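Local coordinates for histidine kinase (Pseudomonas aeruginosa, PDB 7C1I), which probably relays phosphoryl groups between receiver domains through a histidine of its HPt helical bundle in two-component signalling, at residues 49-63 with 71-83. Residues are numbered along the deposited sequence; the frame is centred on the assembly and turned at random.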
loop_
_atom_site.group_PDB
_atom_site.type_symbol
_atom_site.label_atom_id
_atom_site.label_comp_id
_atom_site.label_asym_id
_atom_site.label_seq_id
_atom_site.Cartn_x
_atom_site.Cartn_y
_atom_site.Cartn_z
ATOM N N ALA A 49 22.285 -2.361 3.877
ATOM C CA ALA A 49 22.007 -3.803 4.073
ATOM C C ALA A 49 22.279 -4.096 5.553
ATOM O O ALA A 49 21.560 -4.923 6.150
ATOM C CB ALA A 49 22.802 -4.744 3.201
ATOM N N GLN A 50 23.327 -3.523 6.154
ATOM C CA GLN A 50 23.665 -3.973 7.533
ATOM C C GLN A 50 22.669 -3.391 8.542
ATOM O O GLN A 50 22.359 -3.963 9.607
ATOM C CB GLN A 50 25.132 -3.645 7.819
ATOM C CG GLN A 50 26.121 -4.399 6.942
ATOM C CD GLN A 50 26.043 -5.895 7.119
ATOM O OE1 GLN A 50 26.052 -6.588 6.103
ATOM N NE2 GLN A 50 25.781 -6.424 8.303
ATOM N N ALA A 51 22.089 -2.222 8.250
ATOM C CA ALA A 51 21.061 -1.616 9.127
ATOM C C ALA A 51 19.805 -2.480 8.969
ATOM O O ALA A 51 19.080 -2.740 9.952
ATOM C CB ALA A 51 20.838 -0.145 8.877
ATOM N N LEU A 52 19.455 -2.824 7.726
ATOM C CA LEU A 52 18.274 -3.692 7.472
ATOM C C LEU A 52 18.433 -4.973 8.298
ATOM O O LEU A 52 17.507 -5.399 9.016
ATOM C CB LEU A 52 18.046 -4.037 5.997
ATOM C CG LEU A 52 17.558 -2.839 5.183
ATOM C CD1 LEU A 52 17.699 -3.180 3.708
ATOM C CD2 LEU A 52 16.100 -2.532 5.489
ATOM N N ARG A 53 19.616 -5.593 8.253
ATOM C CA ARG A 53 19.847 -6.917 8.887
ATOM C C ARG A 53 19.736 -6.791 10.412
ATOM O O ARG A 53 18.994 -7.596 11.009
ATOM C CB ARG A 53 21.288 -7.338 8.576
ATOM C CG ARG A 53 21.711 -8.656 9.207
ATOM C CD ARG A 53 23.144 -8.902 9.646
ATOM N NE ARG A 53 23.880 -7.801 10.251
ATOM C CZ ARG A 53 23.844 -7.348 11.499
ATOM N NH1 ARG A 53 23.141 -7.936 12.451
ATOM N NH2 ARG A 53 24.483 -6.240 11.832
ATOM N N HIS A 54 20.307 -5.729 10.986
ATOM C CA HIS A 54 20.396 -5.545 12.460
ATOM C C HIS A 54 19.015 -5.167 13.009
ATOM O O HIS A 54 18.544 -5.860 13.934
ATOM C CB HIS A 54 21.419 -4.463 12.830
ATOM C CG HIS A 54 21.468 -4.203 14.299
ATOM N ND1 HIS A 54 22.296 -4.920 15.140
ATOM C CD2 HIS A 54 20.854 -3.285 15.075
ATOM C CE1 HIS A 54 22.159 -4.488 16.377
ATOM N NE2 HIS A 54 21.272 -3.481 16.364
ATOM N N THR A 55 18.297 -4.297 12.291
ATOM C CA THR A 55 16.964 -3.874 12.795
ATOM C C THR A 55 16.023 -5.072 12.636
ATOM O O THR A 55 15.130 -5.327 13.474
ATOM C CB THR A 55 16.443 -2.648 12.032
ATOM O OG1 THR A 55 17.383 -1.601 12.275
ATOM C CG2 THR A 55 15.060 -2.253 12.505
ATOM N N ALA A 56 16.062 -5.801 11.516
ATOM C CA ALA A 56 15.265 -7.018 11.242
ATOM C C ALA A 56 15.468 -8.080 12.328
ATOM O O ALA A 56 14.485 -8.586 12.905
ATOM C CB ALA A 56 15.427 -7.645 9.881
ATOM N N HIS A 57 16.732 -8.279 12.712
ATOM C CA HIS A 57 17.032 -9.236 13.812
ATOM C C HIS A 57 16.390 -8.735 15.111
ATOM O O HIS A 57 15.832 -9.620 15.790
ATOM C CB HIS A 57 18.555 -9.356 13.961
ATOM C CG HIS A 57 18.914 -10.245 15.106
ATOM N ND1 HIS A 57 19.189 -9.637 16.312
ATOM C CD2 HIS A 57 19.063 -11.583 15.203
ATOM C CE1 HIS A 57 19.511 -10.622 17.128
ATOM N NE2 HIS A 57 19.299 -11.803 16.534
ATOM N N SER A 58 16.481 -7.443 15.443
ATOM C CA SER A 58 15.869 -7.015 16.729
ATOM C C SER A 58 14.364 -7.297 16.653
ATOM O O SER A 58 13.765 -7.809 17.622
ATOM C CB SER A 58 16.192 -5.581 17.056
ATOM O OG SER A 58 17.601 -5.419 17.123
ATOM N N PHE A 59 13.816 -6.770 15.553
ATOM C CA PHE A 59 12.336 -6.853 15.430
ATOM C C PHE A 59 11.849 -8.302 15.531
ATOM O O PHE A 59 10.741 -8.550 16.053
ATOM C CB PHE A 59 11.860 -6.256 14.103
ATOM C CG PHE A 59 10.429 -5.805 13.963
ATOM C CD1 PHE A 59 9.537 -5.806 15.022
ATOM C CD2 PHE A 59 10.062 -5.270 12.740
ATOM C CE1 PHE A 59 8.252 -5.342 14.782
ATOM C CE2 PHE A 59 8.776 -4.804 12.516
ATOM C CZ PHE A 59 7.887 -4.813 13.565
ATOM N N LYS A 60 12.606 -9.280 15.026
ATOM C CA LYS A 60 12.306 -10.736 15.049
ATOM C C LYS A 60 12.200 -11.116 16.531
ATOM O O LYS A 60 11.175 -11.753 16.844
ATOM C CB LYS A 60 13.411 -11.503 14.314
ATOM C CG LYS A 60 13.240 -13.016 14.318
ATOM C CD LYS A 60 14.401 -13.780 13.715
ATOM C CE LYS A 60 15.629 -13.651 14.593
ATOM N NZ LYS A 60 16.783 -14.403 14.044
ATOM N N GLY A 61 13.226 -10.696 17.276
ATOM C CA GLY A 61 13.138 -11.016 18.715
ATOM C C GLY A 61 11.932 -10.400 19.403
ATOM O O GLY A 61 11.264 -11.080 20.211
ATOM N N GLY A 62 11.736 -9.087 19.259
ATOM C CA GLY A 62 10.636 -8.396 19.957
ATOM C C GLY A 62 9.316 -9.019 19.540
ATOM O O GLY A 62 8.422 -9.287 20.372
ATOM N N SER A 63 9.140 -9.345 18.255
ATOM C CA SER A 63 7.910 -9.984 17.719
ATOM C C SER A 63 7.725 -11.344 18.400
ATOM O O SER A 63 6.617 -11.691 18.861
ATOM C CB SER A 63 7.924 -10.078 16.212
ATOM O OG SER A 63 7.925 -8.732 15.762
ATOM N N LEU A 71 4.826 -12.218 11.995
ATOM C CA LEU A 71 5.640 -10.977 11.909
ATOM C C LEU A 71 7.106 -11.375 12.111
ATOM O O LEU A 71 7.967 -10.915 11.340
ATOM C CB LEU A 71 5.087 -9.962 12.912
ATOM C CG LEU A 71 5.851 -8.640 12.943
ATOM C CD1 LEU A 71 5.904 -7.949 11.587
ATOM C CD2 LEU A 71 5.187 -7.732 13.963
ATOM N N ALA A 72 7.350 -12.216 13.121
ATOM C CA ALA A 72 8.763 -12.577 13.387
ATOM C C ALA A 72 9.342 -13.347 12.194
ATOM O O ALA A 72 10.532 -13.107 11.903
ATOM C CB ALA A 72 8.777 -13.423 14.637
ATOM N N GLY A 73 8.526 -14.122 11.473
ATOM C CA GLY A 73 8.932 -14.907 10.291
ATOM C C GLY A 73 9.375 -13.981 9.171
ATOM O O GLY A 73 10.455 -14.123 8.566
ATOM N N TYR A 74 8.623 -12.896 8.967
ATOM C CA TYR A 74 9.017 -11.943 7.895
ATOM C C TYR A 74 10.320 -11.263 8.331
ATOM O O TYR A 74 11.186 -10.931 7.499
ATOM C CB TYR A 74 7.975 -10.843 7.674
ATOM C CG TYR A 74 6.656 -11.413 7.218
ATOM C CD1 TYR A 74 6.568 -12.206 6.086
ATOM C CD2 TYR A 74 5.463 -10.989 7.780
ATOM C CE1 TYR A 74 5.373 -12.813 5.737
ATOM C CE2 TYR A 74 4.244 -11.489 7.354
ATOM C CZ TYR A 74 4.185 -12.360 6.282
ATOM O OH TYR A 74 3.009 -12.921 5.872
ATOM N N CYS A 75 10.423 -10.882 9.607
ATOM C CA CYS A 75 11.668 -10.224 10.088
ATOM C C CYS A 75 12.840 -11.177 9.828
ATOM O O CYS A 75 13.915 -10.685 9.429
ATOM C CB CYS A 75 11.589 -9.987 11.591
ATOM S SG CYS A 75 10.401 -8.699 12.050
ATOM N N LYS A 76 12.669 -12.477 10.092
ATOM C CA LYS A 76 13.768 -13.455 9.875
ATOM C C LYS A 76 14.177 -13.510 8.399
ATOM O O LYS A 76 15.379 -13.487 8.065
ATOM C CB LYS A 76 13.275 -14.818 10.373
ATOM C CG LYS A 76 14.268 -15.952 10.158
ATOM C CD LYS A 76 13.672 -17.272 10.600
ATOM C CE LYS A 76 14.575 -18.479 10.450
ATOM N NZ LYS A 76 14.460 -19.066 9.094
ATOM N N GLU A 77 13.167 -13.456 7.525
ATOM C CA GLU A 77 13.481 -13.476 6.072
ATOM C C GLU A 77 14.291 -12.241 5.664
ATOM O O GLU A 77 15.249 -12.321 4.868
ATOM C CB GLU A 77 12.180 -13.513 5.268
ATOM C CG GLU A 77 11.422 -14.827 5.318
ATOM C CD GLU A 77 10.266 -14.753 4.336
ATOM O OE1 GLU A 77 9.143 -14.425 4.769
ATOM O OE2 GLU A 77 10.482 -15.154 3.173
ATOM N N LEU A 78 13.937 -11.079 6.219
ATOM C CA LEU A 78 14.665 -9.816 5.930
ATOM C C LEU A 78 16.092 -9.951 6.472
ATOM O O LEU A 78 17.053 -9.471 5.838
ATOM C CB LEU A 78 13.896 -8.592 6.440
ATOM C CG LEU A 78 14.600 -7.272 6.137
ATOM C CD1 LEU A 78 14.811 -7.144 4.635
ATOM C CD2 LEU A 78 13.700 -6.176 6.686
ATOM N N GLU A 79 16.228 -10.375 7.732
ATOM C CA GLU A 79 17.569 -10.464 8.370
ATOM C C GLU A 79 18.480 -11.334 7.495
ATOM O O GLU A 79 19.599 -10.894 7.169
ATOM C CB GLU A 79 17.376 -11.167 9.715
ATOM C CG GLU A 79 18.723 -11.278 10.408
ATOM C CD GLU A 79 18.635 -12.212 11.603
ATOM O OE1 GLU A 79 19.726 -12.391 12.180
ATOM O OE2 GLU A 79 17.552 -12.730 11.937
ATOM N N GLU A 80 17.954 -12.486 7.070
ATOM C CA GLU A 80 18.782 -13.498 6.360
ATOM C C GLU A 80 19.106 -12.950 4.966
ATOM O O GLU A 80 20.249 -13.150 4.509
ATOM C CB GLU A 80 18.041 -14.831 6.253
ATOM C CG GLU A 80 17.972 -15.483 7.622
ATOM C CD GLU A 80 17.257 -16.824 7.637
ATOM O OE1 GLU A 80 16.692 -17.258 6.614
ATOM O OE2 GLU A 80 17.264 -17.425 8.730
ATOM N N SER A 81 18.113 -12.396 4.262
ATOM C CA SER A 81 18.429 -11.908 2.893
ATOM C C SER A 81 19.385 -10.712 2.976
ATOM O O SER A 81 20.374 -10.631 2.217
ATOM C CB SER A 81 17.162 -11.651 2.117
ATOM O OG SER A 81 16.318 -10.737 2.799
ATOM N N ALA A 82 19.207 -9.756 3.893
ATOM C CA ALA A 82 20.065 -8.564 4.079
ATOM C C ALA A 82 21.485 -9.048 4.394
ATOM O O ALA A 82 22.467 -8.425 3.943
ATOM C CB ALA A 82 19.566 -7.540 5.071
ATOM N N ARG A 83 21.595 -10.169 5.115
ATOM C CA ARG A 83 22.987 -10.535 5.492
ATOM C C ARG A 83 23.736 -10.957 4.223
ATOM O O ARG A 83 24.964 -10.753 4.135
ATOM C CB ARG A 83 22.972 -11.586 6.607
ATOM C CG ARG A 83 24.365 -11.913 7.126
ATOM C CD ARG A 83 24.305 -12.965 8.215
ATOM N NE ARG A 83 23.403 -14.070 7.926
ATOM C CZ ARG A 83 22.446 -14.494 8.743
ATOM N NH1 ARG A 83 22.231 -13.907 9.908
ATOM N NH2 ARG A 83 21.695 -15.504 8.339
HETATM O O HOH W 1 22.006 -10.378 12.535
#
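Lys60 and Glu79 form the salt bridge between antiparallel helices 49-65 and 69-83. Lys60 NZ donates to Glu79 OE2 at 2.8 Å, on the lone pair facing the other oxygen. The lysine is bent only at its third torsion (chi3 68°), which turns NZ onto the carboxylate. Its CD rests on Lys76 CB at 3.7 Å. Glu79 is fully extended and packs among Arg53, Ala56, His57 and Lys60. Its OE1 meets the edge of the His57 ring, 3.2 Å from CD2. The carboxylate and the ring stand steeply to each other, 73° apart. A water bridges OE1 to Arg53 NH1. In one of its two modelled conformers Arg83 adds a long, doubtful salt bridge to OE1.

Deeper in, small residues let the helices come close. Ala56 CB lies 3.4 Å from Cys75 O, and Ala82 CB 3.5 Å from Ala49 O. Cys75 SG approaches the Phe59 ring obliquely, 4.0 Å from its centroid. Ser63 OG donates to Phe59 O at 2.8 Å and packs against Leu71. Met97 of helix 90-112 touches both Phe59 and Cys75.

The HSFKGGS sequence of His57 to Ser63 matches the HPt phosphorylation motif, so His57 is probably the phosphoryl-accepting histidine. Glu79 thus sits beside the probable phosphorylation site, while its salt bridge to Lys60 joins the two helices and probably offsets its negative charge.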